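Local coordinates for dihydroorotase (Saccharomyces cerevisiae S288C, PDB 6L0H), which catalyses the zinc-dependent, reversible cyclisation of N-carbamoyl-L-aspartate to dihydroorotate, the third step of de novo pyrimidine synthesis, at residues L216-W221 with A233-D238. Numbering follows the deposited sequence.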
ATOM      1  N   LEU A 216      -8.906   6.756  -7.743  1.00 17.83           N
ATOM      2  CA  LEU A 216      -8.060   6.328  -6.637  1.00 17.96           C
ATOM      3  C   LEU A 216      -6.633   6.794  -6.807  1.00 20.98           C
ATOM      4  O   LEU A 216      -6.114   6.947  -7.923  1.00 17.28           O
ATOM      5  CB  LEU A 216      -8.033   4.807  -6.481  1.00 13.26           C
ATOM      6  CG  LEU A 216      -9.367   4.144  -6.191  1.00 16.20           C
ATOM      7  CD1 LEU A 216      -9.182   2.631  -6.120  1.00 15.88           C
ATOM      8  CD2 LEU A 216     -10.014   4.708  -4.920  1.00 16.35           C
ATOM      9  N   THR A 217      -6.001   6.964  -5.657  1.00 16.35           N
ATOM     10  CA  THR A 217      -4.609   7.295  -5.470  1.00 20.57           C
ATOM     11  C   THR A 217      -4.075   6.369  -4.369  1.00 20.96           C
ATOM     12  O   THR A 217      -4.849   5.677  -3.687  1.00 16.52           O
ATOM     13  CB  THR A 217      -4.533   8.802  -5.144  1.00 21.78           C
ATOM     14  OG1 THR A 217      -4.082   9.517  -6.298  1.00 29.73           O
ATOM     15  CG2 THR A 217      -3.711   9.110  -3.955  1.00 24.91           C
ATOM     16  N   ILE A 218      -2.747   6.325  -4.212  1.00 16.36           N
ATOM     17  CA  ILE A 218      -2.137   5.460  -3.203  1.00 16.82           C
ATOM     18  C   ILE A 218      -2.752   5.691  -1.829  1.00 16.82           C
ATOM     19  O   ILE A 218      -2.955   4.738  -1.066  1.00 17.24           O
ATOM     20  CB  ILE A 218      -0.601   5.636  -3.165  1.00 19.68           C
ATOM     21  CG1 ILE A 218      -0.006   4.695  -2.113  1.00 20.95           C
ATOM     22  CG2 ILE A 218      -0.204   7.095  -2.878  1.00 19.41           C
ATOM     23  CD1 ILE A 218       1.486   4.492  -2.249  1.00 26.64           C
ATOM     24  N   ASP A 219      -3.082   6.944  -1.497  1.00 16.11           N
ATOM     25  CA  ASP A 219      -3.728   7.226  -0.216  1.00 17.80           C
ATOM     26  C   ASP A 219      -5.044   6.483  -0.038  1.00 24.94           C
ATOM     27  O   ASP A 219      -5.414   6.160   1.094  1.00 21.36           O
ATOM     28  CB  ASP A 219      -3.962   8.720  -0.044  1.00 27.19           C
ATOM     29  CG  ASP A 219      -2.769   9.424   0.569  1.00 28.02           C
ATOM     30  OD1 ASP A 219      -1.662   8.860   0.495  1.00 24.16           O
ATOM     31  OD2 ASP A 219      -2.941  10.538   1.108  1.00 31.62           O
ATOM     32  N   ASP A 220      -5.780   6.229  -1.118  1.00 20.06           N
ATOM     33  CA  ASP A 220      -7.071   5.584  -0.955  1.00 18.07           C
ATOM     34  C   ASP A 220      -6.953   4.113  -0.590  1.00 17.77           C
ATOM     35  O   ASP A 220      -7.878   3.572   0.028  1.00 20.39           O
ATOM     36  CB  ASP A 220      -7.904   5.726  -2.227  1.00 21.12           C
ATOM     37  CG  ASP A 220      -8.153   7.157  -2.603  1.00 21.39           C
ATOM     38  OD1 ASP A 220      -8.744   7.892  -1.788  1.00 33.13           O
ATOM     39  OD2 ASP A 220      -7.750   7.552  -3.714  1.00 21.66           O
ATOM     40  N   TRP A 221      -5.849   3.434  -0.927  1.00 15.80           N
ATOM     41  CA  TRP A 221      -5.746   2.031  -0.545  1.00 15.90           C
ATOM     42  C   TRP A 221      -4.729   1.769   0.565  1.00 19.37           C
ATOM     43  O   TRP A 221      -4.636   0.623   1.030  1.00 15.47           O
ATOM     44  CB  TRP A 221      -5.431   1.139  -1.761  1.00 15.38           C
ATOM     45  CG  TRP A 221      -4.163   1.457  -2.530  1.00 16.40           C
ATOM     46  CD1 TRP A 221      -4.035   2.305  -3.602  1.00 16.43           C
ATOM     47  CD2 TRP A 221      -2.859   0.892  -2.312  1.00 20.39           C
ATOM     48  NE1 TRP A 221      -2.733   2.310  -4.053  1.00 16.17           N
ATOM     49  CE2 TRP A 221      -1.991   1.460  -3.270  1.00 17.67           C
ATOM     50  CE3 TRP A 221      -2.339  -0.029  -1.387  1.00 22.06           C
ATOM     51  CZ2 TRP A 221      -0.635   1.140  -3.326  1.00 22.65           C
ATOM     52  CZ3 TRP A 221      -0.998  -0.348  -1.447  1.00 20.91           C
ATOM     53  CH2 TRP A 221      -0.156   0.230  -2.413  1.00 23.60           C
ATOM     54  N   ALA A 233      -3.105   1.544  -7.621  1.00 13.75           N
ATOM     55  CA  ALA A 233      -3.289   2.981  -7.852  1.00 14.47           C
ATOM     56  C   ALA A 233      -2.078   3.766  -7.350  1.00 16.99           C
ATOM     57  O   ALA A 233      -1.568   3.519  -6.254  1.00 15.96           O
ATOM     58  CB  ALA A 233      -4.563   3.496  -7.161  1.00 16.55           C
ATOM     59  N   LYS A 234      -1.630   4.730  -8.142  1.00 14.64           N
ATOM     60  CA  LYS A 234      -0.324   5.358  -7.946  1.00 16.24           C
ATOM     61  C   LYS A 234      -0.519   6.806  -7.497  1.00 15.60           C
ATOM     62  O   LYS A 234      -1.309   7.036  -6.576  1.00 15.79           O
ATOM     63  CB  LYS A 234       0.506   5.145  -9.205  1.00 14.84           C
ATOM     64  CG  LYS A 234       0.649   3.639  -9.525  1.00 16.55           C
ATOM     65  CD  LYS A 234       1.441   3.359 -10.779  1.00 17.32           C
ATOM     66  CE  LYS A 234       1.797   1.871 -10.875  1.00 15.46           C
ATOM     67  NZ  LYS A 234       0.602   0.960 -10.814  1.00 12.20           N
ATOM     68  N   LEU A 235       0.167   7.774  -8.069  1.00 14.33           N
ATOM     69  CA  LEU A 235       0.242   9.128  -7.528  1.00 16.71           C
ATOM     70  C   LEU A 235      -0.760  10.067  -8.180  1.00 18.97           C
ATOM     71  O   LEU A 235      -1.196   9.848  -9.317  1.00 16.89           O
ATOM     72  CB  LEU A 235       1.646   9.687  -7.751  1.00 17.89           C
ATOM     73  CG  LEU A 235       2.754   8.898  -7.067  1.00 26.34           C
ATOM     74  CD1 LEU A 235       4.016   9.745  -7.059  1.00 26.13           C
ATOM     75  CD2 LEU A 235       2.340   8.517  -5.649  1.00 21.74           C
ATOM     76  N   PRO A 236      -1.060  11.192  -7.518  1.00 21.58           N
ATOM     77  CA  PRO A 236      -1.952  12.182  -8.139  1.00 21.12           C
ATOM     78  C   PRO A 236      -1.596  12.532  -9.561  1.00 21.20           C
ATOM     79  O   PRO A 236      -2.519  12.663 -10.375  1.00 22.31           O
ATOM     80  CB  PRO A 236      -1.809  13.405  -7.211  1.00 25.72           C
ATOM     81  CG  PRO A 236      -1.531  12.808  -5.873  1.00 22.10           C
ATOM     82  CD  PRO A 236      -0.702  11.580  -6.131  1.00 18.23           C
ATOM     83  N   ASN A 237      -0.309  12.693  -9.919  1.00 17.98           N
ATOM     84  CA  ASN A 237      -0.094  13.107 -11.298  1.00 21.87           C
ATOM     85  C   ASN A 237      -0.437  11.936 -12.240  1.00 23.31           C
ATOM     86  O   ASN A 237      -0.750  12.149 -13.417  1.00 21.98           O
ATOM     87  CB  ASN A 237       1.330  13.528 -11.601  1.00 24.30           C
ATOM     88  CG  ASN A 237       1.461  14.218 -12.989  1.00 36.12           C
ATOM     89  OD1 ASN A 237       0.752  13.941 -13.989  1.00 35.86           O
ATOM     90  ND2 ASN A 237       2.502  15.045 -13.079  1.00 46.82           N
ATOM     91  N   ASP A 238      -0.271  10.692 -11.777  1.00 17.68           N
ATOM     92  CA  ASP A 238      -0.677   9.558 -12.611  1.00 17.00           C
ATOM     93  C   ASP A 238      -2.187   9.580 -12.820  1.00 16.74           C
ATOM     94  O   ASP A 238      -2.662   9.468 -13.958  1.00 18.30           O
ATOM     95  CB  ASP A 238      -0.224   8.227 -12.014  1.00 15.44           C
ATOM     96  CG  ASP A 238       1.295   8.086 -11.919  1.00 17.07           C
ATOM     97  OD1 ASP A 238       1.982   8.113 -12.968  1.00 16.51           O
ATOM     98  OD2 ASP A 238       1.817   7.965 -10.787  1.00 21.89           O
TER
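The carbonyl oxygen of A233 takes an almost straight hydrogen bond from the indole of W221, NE1 to O 2.8 Å with 169° at the hydrogen. That oxygen lies at the ring edge, 5° out of the indole plane. With CG of W221 set between its backbone N and carbonyl carbon (chi1 58°), the ring folds back over the short helical turn, with I218 O over one face, offset toward the rim. One residue on, the backbone N of I218 donates to K234 O at 2.9 Å, in the carbonyl plane; CA of T217 adds a CH...O contact to the same oxygen. The A233 methyl touches CB of L216 and CD1 of W221, each 3.8 Å from A233 CB and roughly at right angles about it. CG2 of I218 lies beside CD2 of L235. Each segment braces itself: D220 OD2 accepts from T217 N at 2.7 Å, and D238 OD2 from L235 N, at the start of helix 236-247. An alanine in place of W221 would probably leave the A233 carbonyl without its donor, open a gap beside the A233 methyl, and take away the ring that meets W221 of the second subunit. Two successive carbonyls are thus tied to one helical turn, fixing the backbone from which K234 reaches V232 O and T182, its side chain about 8 Å from those of H137 and H180, zinc ligands by similarity.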